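Local coordinates for protein FmtA (Staphylococcus aureus, PDB 5ZH8) that hydrolyses D-alanyl esters on wall teichoic acid and lipoteichoic acid, releasing D-alanine and influencing methicillin resistance and cell wall structure, at residues D47-L52 with S230-Y236; L135-Q139 with T237-D241; L189-V193 with L217-K221. All coordinates share one frame. Residues are numbered along the deposited sequence.

Contact 1: residues D47-L52 with S230-Y236; sequences DNEKYL and SYAENYY
Tyr51, Asn48 and Ser230 carry this contact between two helical segments, 47-52 and 231-236, whose axes approach to 8.5 Å at 49°. The CA atoms pair Asn48 with Ser230 (5.1 Å) and Tyr51 with Glu233 (6.5 Å). Asn48, with chi1 m, reaches over the start of the second helix, where the first-turn N-H groups lack carbonyl acceptors from a preceding turn: Ala232 N donates to Asn48 OD1 (3.0 Å). Ser230 is the N-cap, in the p rotamer, and its OG accepts from Glu233 N (3.0 Å), while Ser230 CB lies 3.3 Å from Asn48 OD1. One short polar side chain from each segment thus serves this helix N-terminus, joining the N-terminal helix 47-55 to the helical region of a beta-lactamase-like fold. Tyr51, chi1 t, lays its ring over Glu233, whose CB sits 3.8 Å from the ring centroid, 7° off the normal, in a CH-pi contact. Tyr51 OH bonds to Arg55. Leu52 adds apolar packing: its CG meets Ala232 CB (3.8 Å) and its CD2 meets Tyr236 CE2 (3.7 Å).

Contact 2: residues L135-Q139 with T237-D241; sequences LLLKQ and TKIGD
Segment 237-241 begins in the last turns of helix 231-240, and here the helix widens into a pi-type turn at 237-240; the other partner, 135-139, is regular helix with Gln139 N bonded to Leu135 O (2.9 Å). In the register, Leu136 stands opposite Lys238, their CA atoms 7.3 Å apart. Lys238 is the first to engage. Its CB points toward helix 129-142 and packs on Leu136 CD2 (3.9 Å), but its extended chain then leads away to a salt bridge with Glu143. The Lys238 carbonyl meets the long amide side chain of Gln139, in chi1 m and chi2 t: Gln139 NE2 donates to Lys238 O at 2.9 Å. Gln139 suits this place because its length lets an amide span the gap and bond to backbone. Next comes Ile239, with backbone angles of -137/-62 in the widened turn and chi1 m, chi2 t. Its CD1 enters between Leu135 CB (3.8 Å) and Leu136 CD2 (3.7 Å); leucine and isoleucine, being branched and apolar, fill this buried seam. This packing, accompanied by one side-chain-to-backbone hydrogen bond, belongs to the helical region of the serine beta-lactamase and penicillin-binding protein fold.

Contact 3: residues L189-V193 with L217-K221; sequences LDQAV and LVLAK
Two helices cross steeply here: the axes of 189-193 and 217-221 approach to 9.5 Å with a signed crossing angle of -128°. Across the interface the nearest CA pairs are Leu189 with Lys221 (7.0 Å) and Val193 with Val218 (5.7 Å). Leu189 takes the t,p rotamer, which carries its two methyls onto the second helix: CD2 touches Ala220 CB (3.9 Å), and CD1 lies 4.1 Å from CD2 of Leu217, itself in m,t. The small side chain of Ala220 lets the leucine come close. One turn on, Val193 (chi1 t) sets CG2 3.3 Å from Leu217 O and 4.2 Å from Leu217 CB, while its CG1 meets Val218 CG2 at 4.0 Å, although the CA-to-CB bond of Val218 points away. Lys221 bends through chi1 t and chi2 p, so that its aliphatic stem passes Val193 CG2 (4.0 Å from Lys221 CB) and its amine reaches Asp190, chi1 m, in a salt bridge of 2.7 Å from NZ to OD1. A water donates to Asp190 OD2 (3.0 Å) and accepts a weak bond from Lys221 NZ (3.5 Å). A second salt bridge ties Lys221 to Glu224. This is helix-helix packing with an interhelical salt bridge at its margin, within the helical region of the beta-lactamase-like fold. Around the two helices, Val193 and Val218 also pack on the loop residues Trp158 and Phe159 respectively, and Leu219 turns from helix 189-199 toward helix 167-171.

All three contacts are largely buried and lie between helices, though Asp47 gives contact 1 an exposed margin and contact 2 lies nearest the chain centre. Contacts 1 and 2 use successive parts of helix 231-240: the first engages its start through a serine N-cap, an asparagine acceptor and an aromatic ring, the second its widened end with branched aliphatics and one glutamine. Contact 3 joins helix 189-199 to helix 213-227, the one preceding 231-240, and unlike the others adds a salt bridge across the segments to its aliphatic packing. Tyr231 with Ala220 joins contacts 1 and 3, Leu137 with Leu219 joins contacts 2 and 3, and Glu224 relates two of them chemically by pairing with Lys221 and accepting from Tyr231 N.

Contact 1: residues D47-L52 with S230-Y236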
loop_
_atom_site.group_PDB
_atom_site.type_symbol
_atom_site.label_atom_id
_atom_site.label_comp_id
_atom_site.label_asym_id
_atom_site.label_seq_id
_atom_site.Cartn_x
_atom_site.Cartn_y
_atom_site.Cartn_z
ATOM N N ASP A 47 30.152 2.381 12.995
ATOM C CA ASP A 47 30.821 1.089 13.147
ATOM C C ASP A 47 30.378 0.072 12.104
ATOM O O ASP A 47 31.181 -0.752 11.666
ATOM C CB ASP A 47 30.624 0.539 14.557
ATOM C CG ASP A 47 31.350 1.371 15.605
ATOM O OD1 ASP A 47 31.669 2.545 15.321
ATOM O OD2 ASP A 47 31.617 0.861 16.713
ATOM N N ASN A 48 29.109 0.144 11.704
ATOM C CA ASN A 48 28.569 -0.760 10.684
ATOM C C ASN A 48 29.288 -0.629 9.349
ATOM O O ASN A 48 29.698 -1.634 8.766
ATOM C CB ASN A 48 27.071 -0.521 10.468
ATOM C CG ASN A 48 26.218 -1.188 11.524
ATOM O OD1 ASN A 48 26.423 -2.355 11.866
ATOM N ND2 ASN A 48 25.243 -0.453 12.040
ATOM N N GLU A 49 29.435 0.603 8.867
ATOM C CA GLU A 49 30.087 0.834 7.583
ATOM C C GLU A 49 31.583 0.557 7.677
ATOM O O GLU A 49 32.164 -0.007 6.754
ATOM C CB GLU A 49 29.843 2.264 7.086
ATOM C CG GLU A 49 28.393 2.595 6.762
ATOM C CD GLU A 49 28.107 4.088 6.817
ATOM O OE1 GLU A 49 28.904 4.840 7.441
ATOM O OE2 GLU A 49 27.084 4.507 6.226
ATOM N N LYS A 50 32.181 0.891 8.795
ATOM C CA LYS A 50 33.574 0.599 8.971
ATOM C C LYS A 50 33.764 -0.849 8.680
ATOM O O LYS A 50 34.537 -1.194 7.823
ATOM C CB LYS A 50 33.978 0.838 10.407
ATOM C CG LYS A 50 35.015 1.913 10.624
ATOM C CD LYS A 50 34.503 2.924 11.628
ATOM C CE LYS A 50 35.550 3.260 12.664
ATOM N NZ LYS A 50 35.172 4.487 13.410
ATOM N N TYR A 51 33.031 -1.703 9.390
ATOM C CA TYR A 51 33.177 -3.146 9.241
ATOM C C TYR A 51 32.948 -3.609 7.804
ATOM O O TYR A 51 33.735 -4.385 7.264
ATOM C CB TYR A 51 32.220 -3.899 10.168
ATOM C CG TYR A 51 32.167 -5.373 9.838
ATOM C CD1 TYR A 51 33.212 -6.212 10.192
ATOM C CD2 TYR A 51 31.097 -5.920 9.125
ATOM C CE1 TYR A 51 33.187 -7.560 9.876
ATOM C CE2 TYR A 51 31.071 -7.268 8.804
ATOM C CZ TYR A 51 32.122 -8.079 9.184
ATOM O OH TYR A 51 32.126 -9.411 8.863
ATOM N N LEU A 52 31.860 -3.141 7.198
ATOM C CA LEU A 52 31.463 -3.584 5.861
ATOM C C LEU A 52 32.433 -3.152 4.769
ATOM O O LEU A 52 32.722 -3.924 3.854
ATOM C CB LEU A 52 30.068 -3.064 5.527
ATOM C CG LEU A 52 28.957 -3.641 6.397
ATOM C CD1 LEU A 52 27.719 -2.774 6.304
ATOM C CD2 LEU A 52 28.656 -5.076 6.002
ATOM N N SER A 230 29.675 -4.065 15.774
ATOM C CA SER A 230 28.595 -3.589 14.921
ATOM C C SER A 230 27.575 -4.693 14.644
ATOM O O SER A 230 27.904 -5.879 14.678
ATOM C CB SER A 230 29.155 -3.051 13.605
ATOM O OG SER A 230 29.549 -4.105 12.740
ATOM N N TYR A 231 26.338 -4.284 14.380
ATOM C CA TYR A 231 25.278 -5.205 14.002
ATOM C C TYR A 231 25.691 -6.008 12.773
ATOM O O TYR A 231 25.521 -7.226 12.737
ATOM C CB TYR A 231 23.980 -4.437 13.712
ATOM C CG TYR A 231 22.815 -5.325 13.325
ATOM C CD1 TYR A 231 22.606 -5.693 12.001
ATOM C CD2 TYR A 231 21.921 -5.799 14.283
ATOM C CE1 TYR A 231 21.541 -6.503 11.636
ATOM C CE2 TYR A 231 20.856 -6.608 13.933
ATOM C CZ TYR A 231 20.668 -6.959 12.604
ATOM O OH TYR A 231 19.614 -7.775 12.238
ATOM N N ALA A 232 26.238 -5.317 11.776
ATOM C CA ALA A 232 26.690 -5.942 10.529
ATOM C C ALA A 232 27.699 -7.052 10.780
ATOM O O ALA A 232 27.649 -8.103 10.148
ATOM C CB ALA A 232 27.299 -4.886 9.602
ATOM N N GLU A 233 28.618 -6.807 11.701
ATOM C CA GLU A 233 29.619 -7.798 12.060
ATOM C C GLU A 233 28.975 -8.975 12.785
ATOM O O GLU A 233 29.269 -10.129 12.477
ATOM C CB GLU A 233 30.694 -7.166 12.939
ATOM C CG GLU A 233 31.880 -8.073 13.207
ATOM C CD GLU A 233 33.061 -7.343 13.804
ATOM O OE1 GLU A 233 32.988 -6.102 13.993
ATOM O OE2 GLU A 233 34.064 -8.021 14.102
ATOM N N ASN A 234 28.099 -8.682 13.743
ATOM C CA ASN A 234 27.404 -9.733 14.465
ATOM C C ASN A 234 26.598 -10.595 13.501
ATOM O O ASN A 234 26.616 -11.822 13.609
ATOM C CB ASN A 234 26.505 -9.156 15.564
ATOM C CG ASN A 234 27.279 -8.758 16.821
ATOM O OD1 ASN A 234 27.168 -7.632 17.303
ATOM N ND2 ASN A 234 28.038 -9.698 17.378
ATOM N N TYR A 235 25.911 -9.963 12.547
ATOM C CA TYR A 235 25.147 -10.713 11.546
ATOM C C TYR A 235 26.033 -11.622 10.692
ATOM O O TYR A 235 25.714 -12.791 10.496
ATOM C CB TYR A 235 24.349 -9.803 10.608
ATOM C CG TYR A 235 23.956 -10.544 9.344
ATOM C CD1 TYR A 235 22.848 -11.389 9.317
ATOM C CD2 TYR A 235 24.730 -10.444 8.188
ATOM C CE1 TYR A 235 22.515 -12.088 8.173
ATOM C CE2 TYR A 235 24.399 -11.147 7.041
ATOM C CZ TYR A 235 23.294 -11.964 7.044
ATOM O OH TYR A 235 22.983 -12.653 5.903
ATOM N N TYR A 236 27.123 -11.083 10.157
ATOM C CA TYR A 236 27.980 -11.879 9.273
ATOM C C TYR A 236 28.714 -12.995 10.022
ATOM O O TYR A 236 28.711 -14.149 9.585
ATOM C CB TYR A 236 28.977 -11.006 8.499
ATOM C CG TYR A 236 28.415 -10.461 7.205
ATOM C CD1 TYR A 236 28.118 -11.302 6.136
ATOM C CD2 TYR A 236 28.130 -9.112 7.070
ATOM C CE1 TYR A 236 27.593 -10.803 4.957
ATOM C CE2 TYR A 236 27.597 -8.602 5.897
ATOM C CZ TYR A 236 27.330 -9.451 4.841
ATOM O OH TYR A 236 26.812 -8.956 3.666
#

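Contact 2: residues L135-Q139 with T237-D241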
loop_
_atom_site.group_PDB
_atom_site.type_symbol
_atom_site.label_atom_id
_atom_site.label_comp_id
_atom_site.label_asym_id
_atom_site.label_seq_id
_atom_site.Cartn_x
_atom_site.Cartn_y
_atom_site.Cartn_z
ATOM N N LEU A 135 17.381 -13.783 15.779
ATOM C CA LEU A 135 18.336 -14.891 15.822
ATOM C C LEU A 135 19.587 -14.511 16.603
ATOM O O LEU A 135 20.101 -15.313 17.383
ATOM C CB LEU A 135 18.717 -15.337 14.410
ATOM C CG LEU A 135 17.641 -16.143 13.677
ATOM C CD1 LEU A 135 17.907 -16.169 12.180
ATOM C CD2 LEU A 135 17.549 -17.561 14.229
ATOM N N LEU A 136 20.064 -13.282 16.389
ATOM C CA LEU A 136 21.211 -12.753 17.114
ATOM C C LEU A 136 20.914 -12.646 18.603
ATOM O O LEU A 136 21.771 -12.945 19.427
ATOM C CB LEU A 136 21.610 -11.383 16.551
ATOM C CG LEU A 136 22.226 -11.363 15.145
ATOM C CD1 LEU A 136 22.356 -9.933 14.644
ATOM C CD2 LEU A 136 23.578 -12.069 15.121
ATOM N N LEU A 137 19.700 -12.214 18.934
ATOM C CA LEU A 137 19.227 -12.167 20.327
ATOM C C LEU A 137 19.269 -13.541 20.974
ATOM O O LEU A 137 19.850 -13.712 22.041
ATOM C CB LEU A 137 17.793 -11.637 20.409
ATOM C CG LEU A 137 17.597 -10.137 20.647
ATOM C CD1 LEU A 137 16.108 -9.837 20.708
ATOM C CD2 LEU A 137 18.287 -9.654 21.911
ATOM N N LYS A 138 18.644 -14.516 20.326
ATOM C CA LYS A 138 18.610 -15.875 20.848
ATOM C C LYS A 138 20.025 -16.417 21.030
ATOM O O LYS A 138 20.333 -17.039 22.052
ATOM C CB LYS A 138 17.788 -16.798 19.939
ATOM C CG LYS A 138 17.701 -18.243 20.426
ATOM C CD LYS A 138 16.979 -18.397 21.767
ATOM C CE LYS A 138 15.466 -18.329 21.592
ATOM N NZ LYS A 138 14.773 -17.959 22.852
ATOM N N GLN A 139 20.882 -16.171 20.042
ATOM C CA GLN A 139 22.285 -16.552 20.147
ATOM C C GLN A 139 22.937 -15.959 21.401
ATOM O O GLN A 139 23.615 -16.665 22.146
ATOM C CB GLN A 139 23.053 -16.114 18.909
ATOM C CG GLN A 139 22.862 -17.023 17.707
ATOM C CD GLN A 139 23.493 -16.453 16.448
ATOM O OE1 GLN A 139 23.837 -15.271 16.397
ATOM N NE2 GLN A 139 23.641 -17.290 15.424
ATOM N N THR A 237 29.332 -12.654 11.145
ATOM C CA THR A 237 30.101 -13.627 11.919
ATOM C C THR A 237 29.215 -14.737 12.511
ATOM O O THR A 237 29.618 -15.902 12.544
ATOM C CB THR A 237 30.886 -12.942 13.054
ATOM O OG1 THR A 237 30.001 -12.116 13.815
ATOM C CG2 THR A 237 31.986 -12.082 12.501
ATOM N N LYS A 238 28.011 -14.376 12.952
ATOM C CA LYS A 238 27.134 -15.320 13.651
ATOM C C LYS A 238 26.037 -15.963 12.797
ATOM O O LYS A 238 25.454 -16.964 13.209
ATOM C CB LYS A 238 26.491 -14.652 14.870
ATOM C CG LYS A 238 27.465 -14.124 15.914
ATOM C CD LYS A 238 26.690 -13.492 17.063
ATOM C CE LYS A 238 27.583 -13.052 18.208
ATOM N NZ LYS A 238 28.129 -14.214 18.960
ATOM N N ILE A 239 25.737 -15.402 11.629
ATOM C CA ILE A 239 24.672 -15.953 10.761
ATOM C C ILE A 239 25.084 -15.996 9.291
ATOM O O ILE A 239 25.147 -17.069 8.696
ATOM C CB ILE A 239 23.353 -15.154 10.886
ATOM C CG1 ILE A 239 22.832 -15.182 12.328
ATOM C CG2 ILE A 239 22.294 -15.709 9.935
ATOM C CD1 ILE A 239 21.811 -14.106 12.633
ATOM N N GLY A 240 25.360 -14.824 8.716
ATOM C CA GLY A 240 25.642 -14.686 7.283
ATOM C C GLY A 240 26.647 -15.677 6.741
ATOM O O GLY A 240 26.359 -16.401 5.786
ATOM N N ASP A 241 27.822 -15.715 7.365
ATOM C CA ASP A 241 28.922 -16.572 6.915
ATOM C C ASP A 241 28.762 -18.039 7.315
ATOM O O ASP A 241 28.915 -18.915 6.466
ATOM C CB ASP A 241 30.278 -16.017 7.385
ATOM C CG ASP A 241 30.638 -14.703 6.711
ATOM O OD1 ASP A 241 29.928 -14.299 5.758
ATOM O OD2 ASP A 241 31.631 -14.078 7.134
#

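Contact 3: residues L189-V193 with L217-K221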
loop_
_atom_site.group_PDB
_atom_site.type_symbol
_atom_site.label_atom_id
_atom_site.label_comp_id
_atom_site.label_asym_id
_atom_site.label_seq_id
_atom_site.Cartn_x
_atom_site.Cartn_y
_atom_site.Cartn_z
ATOM N N LEU A 189 22.368 3.973 13.493
ATOM C CA LEU A 189 21.511 3.295 14.459
ATOM C C LEU A 189 21.444 4.057 15.778
ATOM O O LEU A 189 20.372 4.179 16.362
ATOM C CB LEU A 189 22.015 1.871 14.705
ATOM C CG LEU A 189 21.208 0.977 15.653
ATOM C CD1 LEU A 189 19.782 0.796 15.159
ATOM C CD2 LEU A 189 21.885 -0.374 15.822
ATOM N N ASP A 190 22.587 4.569 16.234
ATOM C CA ASP A 190 22.679 5.287 17.516
ATOM C C ASP A 190 21.716 6.467 17.599
ATOM O O ASP A 190 20.976 6.603 18.574
ATOM C CB ASP A 190 24.116 5.770 17.786
ATOM C CG ASP A 190 24.956 4.734 18.521
ATOM O OD1 ASP A 190 25.355 3.727 17.897
ATOM O OD2 ASP A 190 25.227 4.929 19.725
ATOM N N GLN A 191 21.726 7.316 16.576
ATOM C CA GLN A 191 20.852 8.488 16.545
ATOM C C GLN A 191 19.379 8.087 16.524
ATOM O O GLN A 191 18.553 8.714 17.183
ATOM C CB GLN A 191 21.176 9.378 15.343
ATOM C CG GLN A 191 22.518 10.082 15.459
ATOM C CD GLN A 191 22.834 10.964 14.265
ATOM O OE1 GLN A 191 21.944 11.364 13.515
ATOM N NE2 GLN A 191 24.114 11.287 14.091
ATOM N N ALA A 192 19.060 7.041 15.772
ATOM C CA ALA A 192 17.693 6.525 15.714
ATOM C C ALA A 192 17.192 6.080 17.089
ATOM O O ALA A 192 16.095 6.458 17.501
ATOM C CB ALA A 192 17.601 5.370 14.727
ATOM N N VAL A 193 18.002 5.290 17.797
ATOM C CA VAL A 193 17.622 4.780 19.124
ATOM C C VAL A 193 17.698 5.869 20.199
ATOM O O VAL A 193 16.954 5.823 21.179
ATOM C CB VAL A 193 18.451 3.536 19.538
ATOM C CG1 VAL A 193 18.092 3.072 20.948
ATOM C CG2 VAL A 193 18.247 2.417 18.527
ATOM N N LEU A 217 14.919 -1.799 16.445
ATOM C CA LEU A 217 16.065 -0.880 16.374
ATOM C C LEU A 217 16.775 -0.783 17.732
ATOM O O LEU A 217 18.002 -0.773 17.788
ATOM C CB LEU A 217 15.643 0.513 15.893
ATOM C CG LEU A 217 15.088 0.594 14.472
ATOM C CD1 LEU A 217 14.603 2.003 14.180
ATOM C CD2 LEU A 217 16.124 0.160 13.443
ATOM N N VAL A 218 15.998 -0.721 18.815
ATOM C CA VAL A 218 16.543 -0.750 20.178
ATOM C C VAL A 218 17.245 -2.074 20.475
ATOM O O VAL A 218 18.298 -2.095 21.120
ATOM C CB VAL A 218 15.426 -0.569 21.241
ATOM C CG1 VAL A 218 15.947 -0.861 22.647
ATOM C CG2 VAL A 218 14.818 0.823 21.148
ATOM N N LEU A 219 16.641 -3.174 20.026
ATOM C CA LEU A 219 17.233 -4.506 20.192
ATOM C C LEU A 219 18.528 -4.651 19.407
ATOM O O LEU A 219 19.468 -5.284 19.876
ATOM C CB LEU A 219 16.259 -5.610 19.771
ATOM C CG LEU A 219 15.108 -5.923 20.731
ATOM C CD1 LEU A 219 14.171 -6.946 20.107
ATOM C CD2 LEU A 219 15.614 -6.368 22.092
ATOM N N ALA A 220 18.571 -4.076 18.212
ATOM C CA ALA A 220 19.793 -4.074 17.415
ATOM C C ALA A 220 20.921 -3.328 18.143
ATOM O O ALA A 220 22.072 -3.759 18.111
ATOM C CB ALA A 220 19.537 -3.453 16.048
ATOM N N LYS A 221 20.590 -2.220 18.803
ATOM C CA LYS A 221 21.578 -1.459 19.559
ATOM C C LYS A 221 22.028 -2.218 20.812
ATOM O O LYS A 221 23.205 -2.164 21.192
ATOM C CB LYS A 221 21.025 -0.083 19.942
ATOM C CG LYS A 221 22.052 0.858 20.555
ATOM C CD LYS A 221 23.108 1.270 19.535
ATOM C CE LYS A 221 24.502 1.295 20.147
ATOM N NZ LYS A 221 25.567 1.268 19.107
HETATM O O HOH W 1 27.800 3.504 20.513
#